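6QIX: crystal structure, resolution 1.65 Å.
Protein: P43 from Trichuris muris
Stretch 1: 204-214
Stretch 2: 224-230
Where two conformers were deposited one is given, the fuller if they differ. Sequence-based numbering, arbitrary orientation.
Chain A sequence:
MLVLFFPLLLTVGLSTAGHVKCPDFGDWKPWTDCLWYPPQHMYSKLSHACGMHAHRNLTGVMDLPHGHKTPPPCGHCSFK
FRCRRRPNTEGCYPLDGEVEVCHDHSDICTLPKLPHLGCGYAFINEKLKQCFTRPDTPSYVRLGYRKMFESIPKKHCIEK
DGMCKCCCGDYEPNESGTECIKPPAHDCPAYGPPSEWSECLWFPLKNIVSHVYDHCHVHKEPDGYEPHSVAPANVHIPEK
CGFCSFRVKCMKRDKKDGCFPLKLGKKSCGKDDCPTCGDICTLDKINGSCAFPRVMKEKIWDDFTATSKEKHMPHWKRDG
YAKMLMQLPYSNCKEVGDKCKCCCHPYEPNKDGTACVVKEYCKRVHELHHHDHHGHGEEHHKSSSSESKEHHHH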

# COMPACT_ATOMS: atom_id res chain seq x y z
N PRO A 204 -14.75 -4.00 16.37
CA PRO A 204 -13.43 -4.58 16.66
C PRO A 204 -12.76 -5.31 15.49
O PRO A 204 -13.38 -5.72 14.50
CB PRO A 204 -13.72 -5.58 17.80
CG PRO A 204 -15.16 -5.86 17.71
CD PRO A 204 -15.81 -4.61 17.19
N LEU A 205 -11.44 -5.47 15.61
CA LEU A 205 -10.68 -6.12 14.55
C LEU A 205 -11.21 -7.51 14.22
O LEU A 205 -11.25 -7.90 13.03
CB LEU A 205 -9.21 -6.20 14.96
CG LEU A 205 -8.23 -6.86 14.00
CD1 LEU A 205 -8.14 -6.03 12.72
CD2 LEU A 205 -6.89 -6.95 14.73
N LYS A 206 -11.64 -8.28 15.23
CA LYS A 206 -12.18 -9.61 14.93
C LYS A 206 -13.40 -9.55 14.01
O LYS A 206 -13.62 -10.49 13.21
CB LYS A 206 -12.49 -10.37 16.23
CG LYS A 206 -13.47 -9.72 17.13
CD LYS A 206 -13.76 -10.60 18.36
CE LYS A 206 -14.58 -9.84 19.40
NZ LYS A 206 -15.86 -9.38 18.86
N ASN A 207 -14.20 -8.48 14.08
CA ASN A 207 -15.32 -8.38 13.16
C ASN A 207 -14.83 -8.07 11.75
O ASN A 207 -15.36 -8.60 10.76
CB ASN A 207 -16.32 -7.31 13.58
CG ASN A 207 -17.10 -7.69 14.80
OD1 ASN A 207 -16.91 -8.77 15.36
ND2 ASN A 207 -17.99 -6.80 15.24
N ILE A 208 -13.82 -7.21 11.63
CA ILE A 208 -13.26 -6.93 10.30
C ILE A 208 -12.74 -8.20 9.66
O ILE A 208 -12.98 -8.48 8.49
CB ILE A 208 -12.14 -5.87 10.41
CG1 ILE A 208 -12.70 -4.50 10.80
CG2 ILE A 208 -11.38 -5.71 9.10
CD1 ILE A 208 -11.67 -3.47 11.10
N VAL A 209 -12.00 -9.00 10.44
CA VAL A 209 -11.42 -10.24 9.94
C VAL A 209 -12.53 -11.20 9.51
O VAL A 209 -12.49 -11.77 8.42
CB VAL A 209 -10.51 -10.88 11.00
CG1 VAL A 209 -10.13 -12.30 10.64
CG2 VAL A 209 -9.30 -10.04 11.17
N SER A 210 -13.54 -11.37 10.35
CA SER A 210 -14.61 -12.29 10.00
C SER A 210 -15.32 -11.84 8.75
O SER A 210 -15.71 -12.66 7.92
CB SER A 210 -15.59 -12.43 11.17
OG SER A 210 -14.89 -13.02 12.24
N HIS A 211 -15.48 -10.53 8.57
CA HIS A 211 -16.18 -10.03 7.39
C HIS A 211 -15.37 -10.25 6.13
O HIS A 211 -15.93 -10.54 5.06
CB HIS A 211 -16.51 -8.54 7.57
CG HIS A 211 -17.82 -8.29 8.25
ND1 HIS A 211 -17.93 -7.60 9.44
CD2 HIS A 211 -19.09 -8.64 7.90
CE1 HIS A 211 -19.21 -7.53 9.79
NE2 HIS A 211 -19.93 -8.14 8.87
N VAL A 212 -14.04 -10.20 6.24
CA VAL A 212 -13.23 -10.47 5.07
C VAL A 212 -13.35 -11.94 4.67
O VAL A 212 -13.50 -12.26 3.49
CB VAL A 212 -11.78 -10.04 5.32
CG1 VAL A 212 -10.93 -10.50 4.22
CG2 VAL A 212 -11.70 -8.54 5.41
N TYR A 213 -13.29 -12.85 5.65
CA TYR A 213 -13.50 -14.26 5.35
C TYR A 213 -14.84 -14.48 4.66
O TYR A 213 -14.95 -15.27 3.71
CB TYR A 213 -13.46 -15.09 6.65
CG TYR A 213 -12.09 -15.22 7.29
CD1 TYR A 213 -10.95 -15.28 6.52
CD2 TYR A 213 -11.94 -15.28 8.65
CE1 TYR A 213 -9.69 -15.41 7.12
CE2 TYR A 213 -10.73 -15.40 9.24
CZ TYR A 213 -9.59 -15.47 8.46
OH TYR A 213 -8.36 -15.59 9.07
N ASP A 214 -15.89 -13.82 5.16
CA ASP A 214 -17.22 -14.03 4.61
C ASP A 214 -17.37 -13.39 3.23
O ASP A 214 -17.89 -14.01 2.30
CB ASP A 214 -18.27 -13.50 5.58
CG ASP A 214 -19.68 -13.71 5.09
OD1 ASP A 214 -20.12 -14.88 4.97
OD2 ASP A 214 -20.38 -12.70 4.84
N GLY A 224 -2.34 -20.75 8.77
CA GLY A 224 -2.36 -19.40 8.25
C GLY A 224 -2.19 -18.32 9.30
O GLY A 224 -2.16 -18.56 10.51
N TYR A 225 -2.09 -17.10 8.83
CA TYR A 225 -1.94 -15.94 9.70
C TYR A 225 -3.24 -15.18 9.83
O TYR A 225 -3.99 -15.04 8.85
CB TYR A 225 -0.86 -15.01 9.16
CG TYR A 225 -0.93 -13.64 9.75
CD1 TYR A 225 -0.44 -13.40 11.02
CD2 TYR A 225 -1.50 -12.58 9.06
CE1 TYR A 225 -0.52 -12.15 11.57
CE2 TYR A 225 -1.56 -11.34 9.60
CZ TYR A 225 -1.10 -11.12 10.86
OH TYR A 225 -1.18 -9.85 11.41
N GLU A 226 -3.47 -14.63 11.02
CA GLU A 226 -4.65 -13.83 11.36
C GLU A 226 -4.22 -12.79 12.39
O GLU A 226 -3.67 -13.17 13.42
CB GLU A 226 -5.75 -14.74 11.91
CG GLU A 226 -7.04 -14.06 12.12
CD GLU A 226 -8.15 -15.01 12.55
OE1 GLU A 226 -8.61 -15.84 11.74
OE2 GLU A 226 -8.56 -14.91 13.71
N PRO A 227 -4.43 -11.49 12.15
CA PRO A 227 -4.06 -10.50 13.17
C PRO A 227 -5.02 -10.58 14.35
O PRO A 227 -6.23 -10.77 14.19
CB PRO A 227 -4.17 -9.16 12.45
CG PRO A 227 -5.18 -9.42 11.34
CD PRO A 227 -5.06 -10.88 10.96
N HIS A 228 -4.47 -10.43 15.55
CA HIS A 228 -5.25 -10.44 16.78
C HIS A 228 -5.12 -9.09 17.45
O HIS A 228 -4.08 -8.43 17.36
CB HIS A 228 -4.82 -11.59 17.68
CG HIS A 228 -5.13 -12.94 17.09
ND1 HIS A 228 -6.35 -13.23 16.50
CD2 HIS A 228 -4.38 -14.06 16.98
CE1 HIS A 228 -6.34 -14.48 16.07
NE2 HIS A 228 -5.16 -15.01 16.35
N SER A 229 -6.23 -8.67 18.07
CA SER A 229 -6.34 -7.34 18.62
C SER A 229 -5.26 -7.12 19.66
O SER A 229 -5.11 -7.91 20.59
CB SER A 229 -7.70 -7.12 19.27
OG SER A 229 -7.69 -5.88 19.95
N VAL A 230 -4.52 -6.04 19.48
CA VAL A 230 -3.57 -5.57 20.46
C VAL A 230 -4.13 -4.38 21.24
O VAL A 230 -3.37 -3.60 21.81
CB VAL A 230 -2.22 -5.23 19.81
CG1 VAL A 230 -1.66 -6.47 19.07
CG2 VAL A 230 -2.34 -4.03 18.86

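Residues 205-214 form a helix that runs on beyond the stretch, whereas residues 224-230 are an extended segment with no regular secondary structure. Pro-204, which follows a cis peptide bond, occupies the N-cap position; its carbonyl O accepts from Asn-207 N at 2.9 Å and from Ile-208 N at 3.3 Å. From there the i to i+4 pattern continues, for example from Val-209 N to Leu-205 O at 2.9 Å and from Tyr-213 N to Val-209 O at 3.1 Å. A proline suits this first position because it has no amide hydrogen to offer, and none is required of it there. The two stretches run in opposite senses: Leu-205 lies nearest Ser-229, with their CA atoms 6.1 Å apart, and Val-209 lies nearest Glu-226, with CA atoms 7.8 Å apart. The spacing therefore widens along the helix, and no backbone-to-backbone hydrogen bond joins the two stretches; side chains make the contact.

Leu-205, Val-209 and Tyr-213 stand four residues apart, one helical turn each, so all three direct their CA-to-CB bonds toward the extended segment. Together the stretches bury 275 Å², with Leu-205 the most covered residue. Its t, p rotamer brings CD2 against the segment's backbone, 3.8 Å from Ser-229 N and 3.9 Å from both Pro-227 O and His-228 C. Leu-205 CD2 also lies 4.2 Å from Pro-227 CB. A branched aliphatic side chain fits this buried place, filling space beside the backbone without a polar group of its own to satisfy.

One turn on, Val-209 reaches two neighbors with its two methyls: CG2 lies 4.2 Å from Pro-227 CG, and CG1 lies 3.9 Å from Glu-226 CG. Pro-227 thus bridges two helical turns, meeting Leu-205 through CB and Val-209 through CG. Its compact ring, with CB pointing sideways, presents an apolar surface to both. The aliphatic part of Glu-226 extends this surface before the side chain ends in its carboxylate.

The polar link lies at Tyr-213. Its hydroxyl OH donates a hydrogen bond to Glu-226 OE1 across 2.7 Å, although a close approach to an atom elsewhere in the model makes the hydroxyl's position less certain. The chi1 of Tyr-213 is m, and the carboxylate oxygen sits at the ring edge, near the ring plane, in line with a bond to the phenolic oxygen rather than to the ring face. Glu-226 has chi1 and chi2 both t, an extended reach that carries its carboxylate out to this hydroxyl. Tyrosine and glutamate suit the wider end of the contact: long side chains span the gap, and their polar ends pair.

The flanking residues contribute less. Tyr-225 and His-228 point their CA-to-CB bonds away. Ser-229 is partly covered, and its closest atom to Leu-205 is the backbone N. On the helix, Asn-207, Ile-208 and His-211 lie out of reach, while Lys-206 leads its end away.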